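Side-chain contacts in 11S globulin subunit beta (Cucurbita maxima, PDB 2E9Q), which serves as a seed storage protein of pumpkin, a nutrient reserve built from subunits that assemble into hexamers: residues Cys27-Leu32 against Phe58-Val63; Val358-Asn361 against Ser365-Asp368. All coordinates share one frame; numbering follows the deposited sequence.

Interaction 1 of 2, residues Cys27-Leu32 against Phe58-Val63; sequences CRLENL and FQCAGV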
loop_
_atom_site.group_PDB
_atom_site.type_symbol
_atom_site.label_atom_id
_atom_site.label_comp_id
_atom_site.label_asym_id
_atom_site.label_seq_id
_atom_site.Cartn_x
_atom_site.Cartn_y
_atom_site.Cartn_z
ATOM N N CYS A 27 16.990 -4.021 -4.260
ATOM C CA CYS A 27 17.539 -4.075 -2.913
ATOM C C CYS A 27 18.892 -4.786 -2.944
ATOM O O CYS A 27 19.028 -5.815 -3.589
ATOM C CB CYS A 27 16.585 -4.857 -2.011
ATOM S SG CYS A 27 15.116 -3.952 -1.429
ATOM N N ARG A 28 19.892 -4.233 -2.263
ATOM C CA ARG A 28 21.213 -4.866 -2.210
ATOM C C ARG A 28 21.272 -5.739 -0.959
ATOM O O ARG A 28 21.630 -5.273 0.120
ATOM C CB ARG A 28 22.326 -3.816 -2.152
ATOM C CG ARG A 28 22.562 -3.086 -3.458
ATOM C CD ARG A 28 24.023 -2.649 -3.592
ATOM N NE ARG A 28 24.418 -1.659 -2.590
ATOM C CZ ARG A 28 25.620 -1.085 -2.537
ATOM N NH1 ARG A 28 26.550 -1.406 -3.428
ATOM N NH2 ARG A 28 25.886 -0.183 -1.601
ATOM N N LEU A 29 20.920 -7.007 -1.122
ATOM C CA LEU A 29 20.872 -7.946 -0.012
ATOM C C LEU A 29 21.840 -9.107 -0.145
ATOM O O LEU A 29 21.508 -10.236 0.219
ATOM C CB LEU A 29 19.465 -8.504 0.101
ATOM C CG LEU A 29 18.344 -7.473 0.086
ATOM C CD1 LEU A 29 17.002 -8.192 0.017
ATOM C CD2 LEU A 29 18.450 -6.602 1.334
ATOM N N GLU A 30 23.033 -8.841 -0.658
ATOM C CA GLU A 30 24.021 -9.899 -0.827
ATOM C C GLU A 30 25.070 -9.905 0.272
ATOM O O GLU A 30 25.724 -10.917 0.490
ATOM C CB GLU A 30 24.687 -9.777 -2.198
ATOM C CG GLU A 30 23.766 -10.142 -3.343
ATOM C CD GLU A 30 24.404 -9.930 -4.711
ATOM O OE1 GLU A 30 23.816 -10.390 -5.721
ATOM O OE2 GLU A 30 25.486 -9.297 -4.779
ATOM N N ASN A 31 25.217 -8.792 0.980
ATOM C CA ASN A 31 26.198 -8.718 2.059
ATOM C C ASN A 31 25.636 -8.068 3.331
ATOM O O ASN A 31 25.905 -6.897 3.619
ATOM C CB ASN A 31 27.437 -7.953 1.585
ATOM C CG ASN A 31 28.734 -8.667 1.941
ATOM O OD1 ASN A 31 28.980 -9.794 1.496
ATOM N ND2 ASN A 31 29.571 -8.014 2.749
ATOM N N LEU A 32 24.860 -8.832 4.096
ATOM C CA LEU A 32 24.279 -8.314 5.330
ATOM C C LEU A 32 25.397 -8.096 6.341
ATOM O O LEU A 32 26.425 -8.773 6.299
ATOM C CB LEU A 32 23.265 -9.305 5.903
ATOM C CG LEU A 32 22.177 -9.816 4.959
ATOM C CD1 LEU A 32 21.316 -10.842 5.685
ATOM C CD2 LEU A 32 21.326 -8.648 4.451
ATOM N N PHE A 58 18.751 -2.133 5.738
ATOM C CA PHE A 58 17.814 -1.197 6.342
ATOM C C PHE A 58 17.029 -0.415 5.312
ATOM O O PHE A 58 15.806 -0.285 5.411
ATOM C CB PHE A 58 18.545 -0.209 7.256
ATOM C CG PHE A 58 18.860 -0.759 8.620
ATOM C CD1 PHE A 58 19.188 0.097 9.667
ATOM C CD2 PHE A 58 18.834 -2.128 8.864
ATOM C CE1 PHE A 58 19.484 -0.404 10.937
ATOM C CE2 PHE A 58 19.129 -2.633 10.132
ATOM C CZ PHE A 58 19.454 -1.769 11.164
ATOM N N GLN A 59 17.744 0.110 4.327
ATOM C CA GLN A 59 17.131 0.902 3.281
ATOM C C GLN A 59 16.096 0.067 2.532
ATOM O O GLN A 59 15.030 0.556 2.188
ATOM C CB GLN A 59 18.217 1.403 2.328
ATOM C CG GLN A 59 17.859 2.649 1.551
ATOM C CD GLN A 59 19.009 3.129 0.671
ATOM O OE1 GLN A 59 18.849 4.044 -0.133
ATOM N NE2 GLN A 59 20.174 2.511 0.829
ATOM N N CYS A 60 16.402 -1.200 2.289
ATOM C CA CYS A 60 15.464 -2.056 1.581
ATOM C C CYS A 60 14.171 -2.160 2.373
ATOM O O CYS A 60 13.073 -1.947 1.841
ATOM C CB CYS A 60 16.051 -3.445 1.406
ATOM S SG CYS A 60 14.963 -4.587 0.504
ATOM N N ALA A 61 14.320 -2.480 3.655
ATOM C CA ALA A 61 13.192 -2.637 4.551
ATOM C C ALA A 61 12.654 -1.311 5.084
ATOM O O ALA A 61 11.562 -1.264 5.621
ATOM C CB ALA A 61 13.578 -3.554 5.710
ATOM N N GLY A 62 13.409 -0.235 4.917
ATOM C CA GLY A 62 12.958 1.050 5.406
ATOM C C GLY A 62 12.836 1.032 6.919
ATOM O O GLY A 62 11.807 1.404 7.490
ATOM N N VAL A 63 13.891 0.584 7.580
ATOM C CA VAL A 63 13.876 0.531 9.025
ATOM C C VAL A 63 14.938 1.469 9.584
ATOM O O VAL A 63 15.905 1.820 8.894
ATOM C CB VAL A 63 14.155 -0.913 9.549
ATOM C CG1 VAL A 63 13.300 -1.916 8.794
ATOM C CG2 VAL A 63 15.621 -1.257 9.404
#
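Cys27 and Cys60 are joined by a disulfide, SG to SG 2.0 Å, which ties the loop before strand 39-43 to helix 56-61. The bridge is close to the relaxed geometry of a disulfide, with a torsion of 86° about the S-S bond. Its two halves reach the bond differently. On Cys27 the sulfur lies beside the backbone N (chi1 -78°), whereas on Cys60 it is swung anti to the backbone N (chi1 -179°) and projects off the helix toward the loop. The CA atoms of Cys27 and Cys60 are 5.3 Å apart. Leu29 lies alongside the bridge with its forked end: CD2 meets Cys60 CB at 4.0 Å, and CD1 comes to 4.2 Å from Cys60 SG. This is purely apolar contact, and no hydrogen bond crosses between 27-32 and 58-63. Ile170 of a second subunit packs on Cys27, Leu29 and Cys60, so the sulfurs sit at a subunit interface, where Asp171 of that subunit also accepts a hydrogen bond from Cys27 N. Farther out, the salt bridge from Arg28 to Asp56 adds a polar tie between the loop and the start of the same helix. Two residues after Cys60, Gly62 takes positive phi as the C-prime residue of a Schellman motif, in which Val63 N bonds to Phe58 O at 3.0 Å. Val63 CG2 then lies over one face of the Phe58 ring, offset toward its rim. The whole is a disulfide joining the loop before strand 39-43 to a short helix that leads through Gly62 into strand 63-70 of the N-terminal cupin domain of an 11S globulin.

Interaction 2 of 2, residues Val358-Asn361 against Ser365-Asp368; sequences VVDN and SVFD
The beta hairpin of strands 353-359 and 365-372, part of the C-terminal cupin domain, holds this contact next to its connecting loop. Two backbone hydrogen bonds tie its arms: Val358 N to Phe367 O (3.0 Å) and Val366 N to Val358 O (2.9 Å). Val358 O also receives a CA-H contact from Ser365. Val359 and Ser365 form an antiparallel non-hydrogen-bonded pair, with CA atoms 4.5 Å apart. The chain turns a corner at Val366, whose two methyls go to different partners: CG2 meets Val358 CG1 at 3.6 Å, while CG1 reaches toward Asp360. Val358 sends CG1 to Val366 because chi1, -177°, sets that methyl opposite its backbone N; CG2 is left for Phe367 CB at 4.0 Å. Leu32 packs against both Val358 and Val366. Replacing Val366 by an alanine would remove both methyls and would probably leave a gap facing Val358, Asp360 and Leu32. Asp360 is buried, but OD2 accepts hydrogen bonds from the backbone N of Phe362 and of Gln364 in the connecting loop. That grip holds the carboxylate where its other oxygen, OD1, lies 3.4 Å from Val366 CG1.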
loop_
_atom_site.group_PDB
_atom_site.type_symbol
_atom_site.label_atom_id
_atom_site.label_comp_id
_atom_site.label_asym_id
_atom_site.label_seq_id
_atom_site.Cartn_x
_atom_site.Cartn_y
_atom_site.Cartn_z
ATOM N N VAL A 358 22.816 -16.784 7.095
ATOM C CA VAL A 358 21.635 -16.422 6.332
ATOM C C VAL A 358 21.881 -16.795 4.878
ATOM O O VAL A 358 22.959 -16.542 4.344
ATOM C CB VAL A 358 21.366 -14.906 6.427
ATOM C CG1 VAL A 358 20.086 -14.557 5.686
ATOM C CG2 VAL A 358 21.296 -14.472 7.898
ATOM N N VAL A 359 20.883 -17.391 4.237
ATOM C CA VAL A 359 21.021 -17.809 2.855
ATOM C C VAL A 359 19.927 -17.205 2.000
ATOM O O VAL A 359 18.786 -17.048 2.450
ATOM C CB VAL A 359 20.979 -19.354 2.747
ATOM C CG1 VAL A 359 21.059 -19.788 1.298
ATOM C CG2 VAL A 359 22.135 -19.957 3.542
ATOM N N ASP A 360 20.264 -16.863 0.760
ATOM C CA ASP A 360 19.280 -16.257 -0.122
ATOM C C ASP A 360 18.706 -17.237 -1.125
ATOM O O ASP A 360 18.938 -18.442 -1.034
ATOM C CB ASP A 360 19.874 -15.029 -0.824
ATOM C CG ASP A 360 20.989 -15.380 -1.812
ATOM O OD1 ASP A 360 21.694 -14.437 -2.216
ATOM O OD2 ASP A 360 21.150 -16.570 -2.194
ATOM N N ASN A 361 17.930 -16.713 -2.066
ATOM C CA ASN A 361 17.280 -17.531 -3.082
ATOM C C ASN A 361 18.247 -18.149 -4.092
ATOM O O ASN A 361 17.873 -19.050 -4.853
ATOM C CB ASN A 361 16.221 -16.700 -3.808
ATOM C CG ASN A 361 16.798 -15.440 -4.439
ATOM O OD1 ASN A 361 16.879 -15.325 -5.660
ATOM N ND2 ASN A 361 17.199 -14.497 -3.609
ATOM N N SER A 365 25.324 -17.653 0.761
ATOM C CA SER A 365 25.433 -17.156 2.114
ATOM C C SER A 365 25.549 -15.636 2.003
ATOM O O SER A 365 26.477 -15.135 1.375
ATOM C CB SER A 365 26.682 -17.750 2.767
ATOM O OG SER A 365 26.906 -17.199 4.051
ATOM N N VAL A 366 24.596 -14.902 2.576
ATOM C CA VAL A 366 24.640 -13.445 2.523
ATOM C C VAL A 366 25.094 -12.871 3.861
ATOM O O VAL A 366 25.224 -11.649 4.039
ATOM C CB VAL A 366 23.281 -12.855 2.106
ATOM C CG1 VAL A 366 23.021 -13.200 0.641
ATOM C CG2 VAL A 366 22.158 -13.404 3.004
ATOM N N PHE A 367 25.318 -13.774 4.804
ATOM C CA PHE A 367 25.849 -13.430 6.113
ATOM C C PHE A 367 26.300 -14.723 6.747
ATOM O O PHE A 367 25.612 -15.743 6.661
ATOM C CB PHE A 367 24.837 -12.743 7.030
ATOM C CG PHE A 367 25.422 -12.357 8.374
ATOM C CD1 PHE A 367 25.275 -13.187 9.484
ATOM C CD2 PHE A 367 26.159 -11.189 8.513
ATOM C CE1 PHE A 367 25.858 -12.857 10.719
ATOM C CE2 PHE A 367 26.744 -10.846 9.737
ATOM C CZ PHE A 367 26.596 -11.681 10.846
ATOM N N ASP A 368 27.472 -14.674 7.363
ATOM C CA ASP A 368 28.053 -15.828 8.025
ATOM C C ASP A 368 29.057 -15.276 9.020
ATOM O O ASP A 368 30.208 -15.001 8.674
ATOM C CB ASP A 368 28.745 -16.735 7.002
ATOM C CG ASP A 368 29.376 -17.959 7.635
ATOM O OD1 ASP A 368 29.008 -18.309 8.776
ATOM O OD2 ASP A 368 30.239 -18.588 6.983
#

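Both contacts are buried and both border the second subunit, yet they belong to different cupin domains and differ in chemistry. Interaction 1 is a covalent bridge between a loop and a helix, with little other surface shared; interaction 2 buries about twice the area, 282 against 139 Å², through backbone hydrogen bonds and valine packing within one hairpin. Their centres are 13 Å apart, and the loop 27-32 joins them. From its disulfide on helix 56-61 it runs across to the C-terminal domain, where Leu32 N probably hydrogen-bonds to Val366 O at 2.8 Å. There Leu29 O and Glu30 O also lie against the Val366 side chain, and Leu32 O packs on Phe367.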